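Local coordinates for outer membrane protein assembly factor BamA (Haemophilus ducreyi, PDB 4K3C), which probably assembles and inserts beta-barrel proteins into the outer membrane as part of the Bam complex, here as the barrel and POTRA domains 4 and 5, at residues Ser170-Ser175 / Ser197-Ser202; Tyr241-Tyr246 / Asp271-Val276; Asn275-Tyr280 / Ala410-Glu415; Asn344-Val349 / Glu383-Gln388. All blocks are in the same frame, centred on the assembly; numbering follows the deposited sequence.

Interaction 1 (Ser170-Ser175 / Ser197-Ser202)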
# COMPACT_ATOMS: atom_id res chain seq x y z
N SER A 170 -7.78 -20.95 6.16
CA SER A 170 -9.08 -21.60 6.06
C SER A 170 -9.63 -21.59 4.64
O SER A 170 -10.03 -22.63 4.11
CB SER A 170 -10.08 -20.90 6.98
OG SER A 170 -9.80 -21.24 8.32
N GLY A 171 -9.70 -20.41 4.06
CA GLY A 171 -10.02 -20.27 2.66
C GLY A 171 -8.68 -19.87 2.12
O GLY A 171 -7.94 -19.17 2.83
N SER A 172 -8.38 -20.33 0.90
CA SER A 172 -7.06 -20.29 0.26
C SER A 172 -6.24 -21.59 0.38
O SER A 172 -5.57 -21.98 -0.58
CB SER A 172 -6.20 -19.07 0.65
OG SER A 172 -6.67 -17.88 0.03
N GLY A 173 -6.32 -22.25 1.54
CA GLY A 173 -5.55 -23.47 1.78
C GLY A 173 -4.04 -23.25 1.72
O GLY A 173 -3.52 -22.23 2.18
N LEU A 174 -3.32 -24.20 1.13
CA LEU A 174 -1.87 -24.09 0.99
C LEU A 174 -1.42 -23.12 -0.09
O LEU A 174 -1.77 -23.28 -1.25
CB LEU A 174 -1.26 -25.46 0.70
CG LEU A 174 0.23 -25.40 0.33
CD1 LEU A 174 1.07 -24.81 1.47
CD2 LEU A 174 0.72 -26.78 -0.06
N SER A 175 -0.60 -22.15 0.29
CA SER A 175 -0.11 -21.14 -0.62
C SER A 175 1.41 -21.11 -0.58
O SER A 175 2.01 -21.21 0.50
CB SER A 175 -0.65 -19.74 -0.26
OG SER A 175 -2.05 -19.76 -0.07
N SER A 197 3.00 -17.64 -8.07
CA SER A 197 2.40 -18.10 -6.82
C SER A 197 1.25 -19.09 -7.05
O SER A 197 0.69 -19.16 -8.14
CB SER A 197 1.85 -16.90 -6.08
OG SER A 197 0.81 -16.34 -6.86
N ARG A 198 0.90 -19.83 -5.99
CA ARG A 198 -0.12 -20.88 -6.05
C ARG A 198 -1.10 -20.82 -4.88
O ARG A 198 -0.68 -20.88 -3.73
CB ARG A 198 0.57 -22.25 -6.05
CG ARG A 198 -0.37 -23.44 -6.13
CD ARG A 198 -0.68 -24.06 -4.74
NE ARG A 198 -1.54 -25.24 -4.84
CZ ARG A 198 -2.51 -25.55 -3.98
NH1 ARG A 198 -2.77 -24.77 -2.93
NH2 ARG A 198 -3.23 -26.64 -4.17
N ASN A 199 -2.39 -20.71 -5.19
CA ASN A 199 -3.52 -20.89 -4.27
C ASN A 199 -4.04 -22.27 -4.55
O ASN A 199 -3.48 -22.96 -5.38
CB ASN A 199 -4.69 -19.95 -4.62
CG ASN A 199 -4.52 -18.58 -4.06
OD1 ASN A 199 -4.09 -18.43 -2.92
ND2 ASN A 199 -4.85 -17.57 -4.86
N THR A 200 -5.14 -22.65 -3.91
CA THR A 200 -5.91 -23.80 -4.37
C THR A 200 -6.73 -23.38 -5.58
O THR A 200 -7.16 -24.22 -6.37
CB THR A 200 -6.88 -24.36 -3.31
OG1 THR A 200 -7.29 -23.30 -2.43
CG2 THR A 200 -6.20 -25.47 -2.50
N ASP A 201 -6.94 -22.07 -5.72
CA ASP A 201 -7.81 -21.53 -6.77
C ASP A 201 -7.06 -21.13 -8.03
O ASP A 201 -7.60 -21.23 -9.14
CB ASP A 201 -8.67 -20.36 -6.26
CG ASP A 201 -9.87 -20.82 -5.45
OD1 ASP A 201 -10.72 -21.55 -5.99
OD2 ASP A 201 -9.98 -20.43 -4.27
N SER A 202 -5.82 -20.68 -7.87
CA SER A 202 -5.01 -20.37 -9.06
C SER A 202 -3.50 -20.54 -8.92
O SER A 202 -2.95 -20.72 -7.84
CB SER A 202 -5.34 -18.96 -9.58
OG SER A 202 -5.29 -18.00 -8.54
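Thr-200 OG1 donates to Ser-172 O at 2.9 Å, joining the two turns. The hydroxyl comes in from above the carbonyl plane, 69° out of it, with a C=O...OG1 angle of 109°, so it perches over the peptide group. The backbone Thr-200 N also points at Ser-172 O, but at 3.4 Å this second bond is weak. Close by, the chain runs through Gly-173 with a positive phi, swings round at Leu-174 and enters the next strand. There the backbones come closest, and the CA-H of Ser-175 faces Arg-198 O, with CA and O 3.2 Å apart. These are the extracellular ends of the first strands of the Omp85 barrel: 170-175 joins strands 160-169 and 175-185, while 197-202 turns from strand 190-198 into 202-211, its turn closed by Asn-199 N bonding to Ser-202 O at 2.7 Å. Arg-198 continues the pairing through a backbone bond to Tyr-176. Its side chain starts with CG anti to the backbone N (chi1 -179°), then bends at chi2, and the guanidinium meets Leu-174 O at its edge, near its plane; NH1 is modelled as a donor to that oxygen, though so short and bent a bond is doubtful. The hydroxyl and amide ends meet more loosely: Asn-199 OD1 lies 3.7 Å from Ser-175 OG and 4.0 Å from Ser-172 OG, neither a hydrogen bond. Leu-174 and Thr-200 lie exposed, although Leu-174 O and Thr-200 OG1 take part. Within the 199-202 turn, Asp-201 makes a salt bridge to Arg-235.

Interaction 2 (Tyr241-Tyr246 / Asp271-Val276)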
# COMPACT_ATOMS: atom_id res chain seq x y z
N TYR A 241 -16.02 -22.99 -12.24
CA TYR A 241 -15.70 -22.76 -13.63
C TYR A 241 -14.18 -22.82 -13.72
O TYR A 241 -13.51 -22.80 -12.69
CB TYR A 241 -16.25 -21.41 -14.12
CG TYR A 241 -15.72 -20.21 -13.36
CD1 TYR A 241 -14.53 -19.59 -13.75
CD2 TYR A 241 -16.41 -19.68 -12.27
CE1 TYR A 241 -14.05 -18.49 -13.07
CE2 TYR A 241 -15.93 -18.59 -11.59
CZ TYR A 241 -14.75 -18.00 -11.99
OH TYR A 241 -14.26 -16.90 -11.31
N LYS A 242 -13.64 -22.91 -14.93
CA LYS A 242 -12.20 -22.77 -15.11
C LYS A 242 -11.90 -21.58 -16.01
O LYS A 242 -12.50 -21.42 -17.06
CB LYS A 242 -11.60 -24.05 -15.67
CG LYS A 242 -11.52 -25.17 -14.62
CD LYS A 242 -11.58 -26.55 -15.27
CE LYS A 242 -12.01 -27.62 -14.28
NZ LYS A 242 -11.96 -28.96 -14.90
N ARG A 243 -10.98 -20.73 -15.55
CA ARG A 243 -10.60 -19.54 -16.30
C ARG A 243 -9.11 -19.46 -16.49
O ARG A 243 -8.34 -19.63 -15.55
CB ARG A 243 -11.08 -18.27 -15.60
CG ARG A 243 -11.03 -17.03 -16.48
CD ARG A 243 -11.16 -15.77 -15.67
NE ARG A 243 -10.04 -15.63 -14.73
CZ ARG A 243 -10.16 -15.60 -13.41
NH1 ARG A 243 -9.07 -15.47 -12.66
NH2 ARG A 243 -11.36 -15.71 -12.83
N LYS A 244 -8.69 -19.20 -17.71
CA LYS A 244 -7.28 -19.08 -18.01
C LYS A 244 -7.16 -17.69 -18.56
O LYS A 244 -7.88 -17.32 -19.49
CB LYS A 244 -6.88 -20.11 -19.07
CG LYS A 244 -5.41 -20.45 -19.13
CD LYS A 244 -5.20 -21.63 -20.10
CE LYS A 244 -3.77 -22.17 -20.10
NZ LYS A 244 -3.61 -23.34 -21.01
N THR A 245 -6.32 -16.86 -17.96
CA THR A 245 -6.21 -15.56 -18.55
C THR A 245 -4.79 -15.04 -18.67
O THR A 245 -3.95 -15.31 -17.82
CB THR A 245 -7.11 -14.51 -17.90
OG1 THR A 245 -6.32 -13.35 -17.61
CG2 THR A 245 -7.73 -15.04 -16.64
N TYR A 246 -4.56 -14.32 -19.77
CA TYR A 246 -3.32 -13.61 -19.97
C TYR A 246 -3.68 -12.16 -20.21
O TYR A 246 -4.76 -11.86 -20.70
CB TYR A 246 -2.58 -14.13 -21.19
CG TYR A 246 -2.72 -15.59 -21.51
CD1 TYR A 246 -3.82 -16.08 -22.23
CD2 TYR A 246 -1.72 -16.49 -21.18
CE1 TYR A 246 -3.92 -17.43 -22.58
CE2 TYR A 246 -1.81 -17.84 -21.51
CZ TYR A 246 -2.91 -18.31 -22.21
OH TYR A 246 -2.99 -19.66 -22.54
N ASP A 271 -9.26 -13.55 -21.67
CA ASP A 271 -9.80 -14.57 -20.76
C ASP A 271 -10.36 -15.72 -21.57
O ASP A 271 -11.05 -15.50 -22.56
CB ASP A 271 -10.98 -14.01 -19.94
CG ASP A 271 -10.62 -12.82 -19.09
OD1 ASP A 271 -10.06 -13.02 -17.97
OD2 ASP A 271 -10.93 -11.70 -19.52
N LYS A 272 -10.09 -16.94 -21.12
CA LYS A 272 -10.58 -18.12 -21.81
C LYS A 272 -11.23 -19.02 -20.76
O LYS A 272 -10.59 -19.33 -19.75
CB LYS A 272 -9.43 -18.84 -22.52
CG LYS A 272 -9.86 -19.97 -23.45
CD LYS A 272 -8.66 -20.74 -24.05
CE LYS A 272 -7.73 -19.83 -24.88
NZ LYS A 272 -6.71 -19.12 -24.04
N LEU A 273 -12.48 -19.40 -20.98
CA LEU A 273 -13.20 -20.22 -20.00
C LEU A 273 -13.63 -21.57 -20.55
O LEU A 273 -14.15 -21.67 -21.66
CB LEU A 273 -14.38 -19.45 -19.41
CG LEU A 273 -14.01 -18.35 -18.40
CD1 LEU A 273 -13.56 -17.06 -19.08
CD2 LEU A 273 -15.13 -18.08 -17.39
N ARG A 274 -13.38 -22.61 -19.75
CA ARG A 274 -13.74 -23.99 -20.08
C ARG A 274 -14.53 -24.55 -18.88
O ARG A 274 -14.56 -23.92 -17.81
CB ARG A 274 -12.48 -24.82 -20.36
CG ARG A 274 -11.68 -25.22 -19.11
CD ARG A 274 -10.18 -25.36 -19.38
NE ARG A 274 -9.90 -26.32 -20.45
CZ ARG A 274 -8.78 -26.34 -21.18
NH1 ARG A 274 -7.83 -25.43 -20.97
NH2 ARG A 274 -8.62 -27.26 -22.13
N ASN A 275 -15.13 -25.74 -19.05
CA ASN A 275 -16.06 -26.27 -18.06
C ASN A 275 -17.25 -25.32 -18.16
O ASN A 275 -17.83 -25.18 -19.25
CB ASN A 275 -15.42 -26.33 -16.66
CG ASN A 275 -16.34 -26.89 -15.57
OD1 ASN A 275 -17.55 -26.70 -15.60
ND2 ASN A 275 -15.74 -27.55 -14.58
N VAL A 276 -17.57 -24.63 -17.07
CA VAL A 276 -18.76 -23.78 -16.97
C VAL A 276 -20.01 -24.60 -17.21
O VAL A 276 -20.46 -24.74 -18.35
CB VAL A 276 -18.75 -22.61 -17.96
CG1 VAL A 276 -19.75 -21.57 -17.51
CG2 VAL A 276 -17.37 -22.00 -18.05
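Lys-244 and Lys-272 form a hydrogen-bonded antiparallel pair: Lys-244 N gives to Lys-272 O, and Lys-272 N to Lys-244 O, each at 2.8 Å. At the next hydrogen-bonded pair, Lys-242 N reaches Arg-274 O at 3.2 Å and Arg-274 N returns to Lys-242 O at 3.1 Å. The backbones of Arg-243, Thr-245, Asp-271 and Leu-273 bond outward instead, to Tyr-230, Glu-228, Ser-305 and Ile-303 of the flanking strands. On the face of Arg-243 and Leu-273, the two side chains lie alongside each other, Arg-243 CG 3.6 Å from Leu-273 CD1. Arg-243 NH1 makes its salt bridge with Glu-228. Asp-271 offers the guanidinium charge alone: OD1 stays 4.2 Å from Arg-243 NE, with the carboxylate and guanidinium planes 89° apart. The other face is crowded with cations. Lys-272 bends at chi3 and chi4, and its NZ comes to the edge of the Tyr-246 ring, 3.6 Å from CE1, while Lys-244 NZ sits 4.7 Å from Arg-274 NH1, a repulsion that solvent would be expected to soften. This is the extracellular end of an antiparallel hairpin, strands 242-254 and 260-274, in the wall of the Omp85 barrel.

Interaction 3 (Asn275-Tyr280 / Ala410-Glu415)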
# COMPACT_ATOMS: atom_id res chain seq x y z
N ASN A 275 -15.13 -25.74 -19.05
CA ASN A 275 -16.06 -26.27 -18.06
C ASN A 275 -17.25 -25.32 -18.16
O ASN A 275 -17.83 -25.18 -19.25
CB ASN A 275 -15.42 -26.33 -16.66
CG ASN A 275 -16.34 -26.89 -15.57
OD1 ASN A 275 -17.55 -26.70 -15.60
ND2 ASN A 275 -15.74 -27.55 -14.58
N VAL A 276 -17.57 -24.63 -17.07
CA VAL A 276 -18.76 -23.78 -16.97
C VAL A 276 -20.01 -24.60 -17.21
O VAL A 276 -20.46 -24.74 -18.35
CB VAL A 276 -18.75 -22.61 -17.96
CG1 VAL A 276 -19.75 -21.57 -17.51
CG2 VAL A 276 -17.37 -22.00 -18.05
N GLU A 277 -20.59 -25.12 -16.12
CA GLU A 277 -21.59 -26.19 -16.24
C GLU A 277 -22.98 -25.72 -16.57
O GLU A 277 -23.95 -26.47 -16.42
CB GLU A 277 -21.58 -27.12 -15.01
CG GLU A 277 -22.40 -26.66 -13.82
CD GLU A 277 -23.43 -27.71 -13.40
OE1 GLU A 277 -24.22 -28.14 -14.27
OE2 GLU A 277 -23.43 -28.10 -12.22
N ARG A 278 -23.08 -24.48 -17.05
CA ARG A 278 -24.32 -23.95 -17.62
C ARG A 278 -25.43 -23.73 -16.60
O ARG A 278 -26.23 -24.63 -16.33
CB ARG A 278 -24.82 -24.81 -18.79
CG ARG A 278 -26.04 -24.24 -19.49
CD ARG A 278 -26.42 -25.04 -20.74
NE ARG A 278 -27.51 -24.38 -21.46
CZ ARG A 278 -28.59 -25.01 -21.92
NH1 ARG A 278 -28.73 -26.31 -21.76
NH2 ARG A 278 -29.52 -24.31 -22.55
N GLU A 279 -25.47 -22.53 -16.05
CA GLU A 279 -26.59 -22.14 -15.21
C GLU A 279 -27.31 -20.88 -15.71
O GLU A 279 -26.89 -20.23 -16.66
CB GLU A 279 -26.15 -22.01 -13.74
CG GLU A 279 -25.41 -20.74 -13.40
CD GLU A 279 -26.34 -19.57 -13.22
OE1 GLU A 279 -26.20 -18.60 -13.98
OE2 GLU A 279 -27.24 -19.63 -12.35
N TYR A 280 -28.39 -20.54 -15.02
CA TYR A 280 -29.38 -19.58 -15.47
C TYR A 280 -28.87 -18.16 -15.76
O TYR A 280 -28.94 -17.71 -16.89
CB TYR A 280 -30.52 -19.54 -14.46
CG TYR A 280 -31.55 -18.50 -14.77
CD1 TYR A 280 -32.50 -18.73 -15.74
CD2 TYR A 280 -31.59 -17.30 -14.08
CE1 TYR A 280 -33.45 -17.78 -16.03
CE2 TYR A 280 -32.54 -16.35 -14.35
CZ TYR A 280 -33.46 -16.60 -15.33
OH TYR A 280 -34.40 -15.66 -15.62
N ALA A 410 -26.78 -20.42 -7.70
CA ALA A 410 -26.86 -20.92 -9.06
C ALA A 410 -28.18 -21.65 -9.31
O ALA A 410 -28.79 -22.16 -8.38
CB ALA A 410 -25.69 -21.86 -9.34
N ILE A 411 -28.61 -21.71 -10.56
CA ILE A 411 -29.77 -22.52 -10.94
C ILE A 411 -29.44 -23.30 -12.21
O ILE A 411 -29.53 -22.76 -13.33
CB ILE A 411 -31.03 -21.68 -11.18
CG1 ILE A 411 -31.34 -20.82 -9.95
CG2 ILE A 411 -32.22 -22.57 -11.54
CD1 ILE A 411 -32.40 -19.78 -10.21
N TYR A 412 -29.07 -24.56 -12.05
CA TYR A 412 -28.60 -25.37 -13.17
C TYR A 412 -29.73 -25.98 -13.98
O TYR A 412 -30.91 -25.80 -13.67
CB TYR A 412 -27.66 -26.47 -12.68
CG TYR A 412 -26.48 -25.94 -11.90
CD1 TYR A 412 -25.58 -25.07 -12.48
CD2 TYR A 412 -26.27 -26.31 -10.59
CE1 TYR A 412 -24.51 -24.58 -11.79
CE2 TYR A 412 -25.20 -25.84 -9.88
CZ TYR A 412 -24.32 -24.97 -10.48
OH TYR A 412 -23.24 -24.50 -9.76
N TYR A 413 -29.35 -26.71 -15.03
CA TYR A 413 -30.30 -27.24 -15.99
C TYR A 413 -30.73 -28.65 -15.58
O TYR A 413 -29.90 -29.46 -15.17
CB TYR A 413 -29.64 -27.25 -17.37
CG TYR A 413 -30.59 -27.01 -18.52
CD1 TYR A 413 -30.98 -25.72 -18.87
CD2 TYR A 413 -31.08 -28.07 -19.28
CE1 TYR A 413 -31.86 -25.50 -19.93
CE2 TYR A 413 -31.95 -27.86 -20.34
CZ TYR A 413 -32.34 -26.57 -20.67
OH TYR A 413 -33.21 -26.36 -21.72
N ARG A 414 -32.03 -28.94 -15.67
CA ARG A 414 -32.55 -30.27 -15.34
C ARG A 414 -33.45 -30.85 -16.43
O ARG A 414 -34.19 -31.81 -16.16
CB ARG A 414 -33.29 -30.24 -14.00
N GLU A 415 -33.38 -30.29 -17.64
CA GLU A 415 -34.15 -30.71 -18.83
C GLU A 415 -35.59 -31.15 -18.54
O GLU A 415 -35.79 -32.31 -18.19
CB GLU A 415 -33.39 -31.79 -19.62
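Tyr-280 N donates to Ile-411 O at 3.0 Å, somewhat bent, with an N-H...O angle of 138°. Ile-411 answers through its own N-H, which runs nearly straight to Glu-279 OE2 at 3.1 Å and uses the anti lone pair of that oxygen. The other oxygen, OE1, takes the backbone N of Arg-282, so one carboxylate both N-caps helix 280-288 and holds strand 409-412 against its start. The Glu-279 chain bends at chi2 (79°), which brings CD toward the backbone N of Ile-411. Here two long extracellular loops of the Omp85 barrel meet: the one after strand 260-274, which contains the helix, and the one between strands 366-378 and 430-440. Two stacks flank these bonds. The carboxylate of Glu-277 lies over a face of the Tyr-412 ring, planes 8° apart, with OE2 3.5 Å above the ring centre, while Arg-278 O approaches that ring at its edge. Tyr-412 OH is bonded to Asp-424. Arg-278, extended from CG to NE, runs alongside Tyr-413 and lays its guanidinium on that ring: CZ is 4.1 Å from the centroid and NH1 stands over the centre. Both a stack and a cation-pi contact, this leaves Arg-278 NH2 to make a salt bridge with Glu-283 of the same helix. Tyr-280 CB packs on Ile-411 CB at 3.9 Å.

Interaction 4 (Asn344-Val349 / Glu383-Gln388)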
# COMPACT_ATOMS: atom_id res chain seq x y z
N ASN A 344 -17.41 -7.71 -24.16
CA ASN A 344 -17.76 -7.55 -22.72
C ASN A 344 -18.48 -6.28 -22.16
O ASN A 344 -19.49 -6.44 -21.44
CB ASN A 344 -16.56 -7.91 -21.85
CG ASN A 344 -16.42 -9.39 -21.68
OD1 ASN A 344 -17.40 -10.13 -21.83
ND2 ASN A 344 -15.22 -9.84 -21.36
N LYS A 345 -17.96 -5.07 -22.41
CA LYS A 345 -18.71 -3.81 -22.15
C LYS A 345 -19.33 -3.60 -20.75
O LYS A 345 -20.56 -3.60 -20.59
CB LYS A 345 -19.83 -3.62 -23.19
CG LYS A 345 -19.50 -2.65 -24.31
CD LYS A 345 -20.57 -2.67 -25.38
CE LYS A 345 -20.17 -1.85 -26.59
NZ LYS A 345 -20.86 -0.53 -26.63
N TYR A 346 -18.48 -3.37 -19.75
CA TYR A 346 -18.98 -3.23 -18.38
C TYR A 346 -18.11 -2.25 -17.58
O TYR A 346 -17.09 -1.76 -18.08
CB TYR A 346 -19.01 -4.59 -17.69
CG TYR A 346 -17.62 -5.19 -17.47
CD1 TYR A 346 -16.95 -5.85 -18.51
CD2 TYR A 346 -16.98 -5.08 -16.24
CE1 TYR A 346 -15.68 -6.40 -18.32
CE2 TYR A 346 -15.71 -5.63 -16.05
CZ TYR A 346 -15.06 -6.28 -17.09
OH TYR A 346 -13.81 -6.83 -16.90
N TYR A 347 -18.50 -1.97 -16.34
CA TYR A 347 -17.69 -1.12 -15.46
C TYR A 347 -17.76 -1.57 -14.03
O TYR A 347 -18.75 -2.16 -13.62
CB TYR A 347 -18.08 0.35 -15.56
CG TYR A 347 -19.55 0.62 -15.38
CD1 TYR A 347 -20.12 0.71 -14.11
CD2 TYR A 347 -20.37 0.81 -16.49
CE1 TYR A 347 -21.49 0.98 -13.95
CE2 TYR A 347 -21.73 1.08 -16.34
CZ TYR A 347 -22.29 1.16 -15.07
OH TYR A 347 -23.63 1.41 -14.94
N GLN A 348 -16.71 -1.28 -13.27
CA GLN A 348 -16.68 -1.63 -11.86
C GLN A 348 -16.25 -0.40 -11.06
O GLN A 348 -15.47 0.40 -11.53
CB GLN A 348 -15.74 -2.82 -11.62
CG GLN A 348 -15.86 -3.93 -12.67
CD GLN A 348 -15.30 -5.28 -12.20
OE1 GLN A 348 -14.20 -5.68 -12.58
NE2 GLN A 348 -16.08 -5.99 -11.38
N VAL A 349 -16.78 -0.24 -9.84
CA VAL A 349 -16.40 0.86 -8.96
C VAL A 349 -16.47 0.37 -7.51
O VAL A 349 -17.39 -0.37 -7.17
CB VAL A 349 -17.32 2.09 -9.17
CG1 VAL A 349 -18.78 1.75 -8.87
CG2 VAL A 349 -16.86 3.26 -8.31
N GLU A 383 -24.37 -8.37 -20.64
CA GLU A 383 -24.40 -8.67 -19.22
C GLU A 383 -22.99 -8.60 -18.63
O GLU A 383 -22.00 -8.75 -19.33
CB GLU A 383 -25.02 -10.05 -18.97
CG GLU A 383 -26.24 -10.01 -18.07
CD GLU A 383 -27.36 -9.16 -18.64
OE1 GLU A 383 -27.97 -9.60 -19.63
OE2 GLU A 383 -27.61 -8.05 -18.11
N VAL A 384 -22.89 -8.35 -17.33
CA VAL A 384 -21.59 -8.41 -16.67
C VAL A 384 -21.05 -9.83 -16.76
O VAL A 384 -21.76 -10.79 -16.50
CB VAL A 384 -21.69 -7.96 -15.19
CG1 VAL A 384 -20.41 -8.29 -14.47
CG2 VAL A 384 -22.01 -6.45 -15.09
N PRO A 385 -19.79 -9.97 -17.15
CA PRO A 385 -19.22 -11.31 -17.29
C PRO A 385 -19.30 -12.06 -15.96
O PRO A 385 -18.70 -11.57 -15.00
CB PRO A 385 -17.75 -11.04 -17.63
CG PRO A 385 -17.72 -9.69 -18.19
CD PRO A 385 -18.84 -8.92 -17.55
N PHE A 386 -19.98 -13.20 -15.91
CA PHE A 386 -20.29 -13.90 -14.65
C PHE A 386 -19.11 -14.22 -13.75
O PHE A 386 -19.27 -14.39 -12.53
CB PHE A 386 -21.07 -15.19 -14.92
CG PHE A 386 -20.35 -16.19 -15.78
CD1 PHE A 386 -19.41 -17.06 -15.25
CD2 PHE A 386 -20.64 -16.29 -17.14
CE1 PHE A 386 -18.77 -17.99 -16.05
CE2 PHE A 386 -20.00 -17.23 -17.95
CZ PHE A 386 -19.06 -18.07 -17.41
N TYR A 387 -17.93 -14.30 -14.33
CA TYR A 387 -16.73 -14.60 -13.56
C TYR A 387 -16.15 -13.36 -12.94
O TYR A 387 -15.07 -13.39 -12.37
CB TYR A 387 -15.69 -15.29 -14.44
CG TYR A 387 -15.36 -14.58 -15.75
CD1 TYR A 387 -16.09 -14.85 -16.91
CD2 TYR A 387 -14.32 -13.68 -15.83
CE1 TYR A 387 -15.78 -14.22 -18.10
CE2 TYR A 387 -14.00 -13.05 -17.02
CZ TYR A 387 -14.73 -13.33 -18.16
OH TYR A 387 -14.40 -12.70 -19.35
N GLN A 388 -16.86 -12.25 -13.09
CA GLN A 388 -16.43 -10.95 -12.62
C GLN A 388 -17.38 -10.50 -11.51
O GLN A 388 -17.44 -9.32 -11.17
CB GLN A 388 -16.49 -9.95 -13.77
CG GLN A 388 -15.46 -8.86 -13.72
CD GLN A 388 -14.11 -9.31 -14.25
OE1 GLN A 388 -13.95 -10.46 -14.66
NE2 GLN A 388 -13.14 -8.41 -14.24
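Pro-385 sets its CD over one face of the Tyr-346 ring, 4.1 Å from the centroid and offset toward the rim, a CH-pi contact made with the two side chains at about a right angle. Tyr-346 gets there by holding CG between its backbone N and carbonyl carbon (chi1 66°). Val-384 CG2 touches more loosely, 4.4 Å from Tyr-346 CB. Asn-344 also meets Pro-385, its OD1 3.7 Å from Pro-385 CG. That amide is held by partners outside the pair, OD1 by Tyr-285 OH and ND2 by Asp-307; ND2 also points tip to tip at Tyr-387 OH, but at 3.6 Å no hydrogen bond forms. Further along, Gln-388 bends at chi2 (81°), which places CD near Tyr-346 OH. Its NE2 makes a weak bond to Gln-348 OE1 at 3.4 Å, and although NE2 is 3.2 Å from Tyr-346 OH, the angle is too poor for a second. Gln-348 is extended beyond CG and meets Gln-388 crosswise, amide planes 45° apart, with NE2 engaged by Thr-376 OG1. A bond from Gln-388 N to Pro-385 O at 2.7 Å closes a type I beta turn, which presents Pro-385 and Gln-388 together to the strand. Phe-386 leads away to helix 280-288 and, like Tyr-387, packs on Leu-273. A strand of the wall is thus met by the long loop that follows strand 366-378; in BamA and its Omp85 relatives this extracellular loop 6 folds back into the barrel lumen.

In the fold
From the N terminus, interaction 1 comes first, bringing together the turns at the extracellular ends of the opening strands and closing before interaction 2 begins. Interaction 2 pairs the ends of a hairpin further round the wall. Asn-275 and Val-276, where it finishes, open interaction 3, which spans about 130 residues to join the loop after strand 260-274 to the long loop after strand 366-378. Interaction 4 falls within that span and seats the earlier part of the same long loop on strand 346-358. Interactions 2 and 4 touch where Tyr-387 packs on Leu-273, and Phe-386 meets Val-276, linking 4 also to 3. Interaction 1 touches none of the others; its nearest atoms are about 6 Å from those of interaction 2.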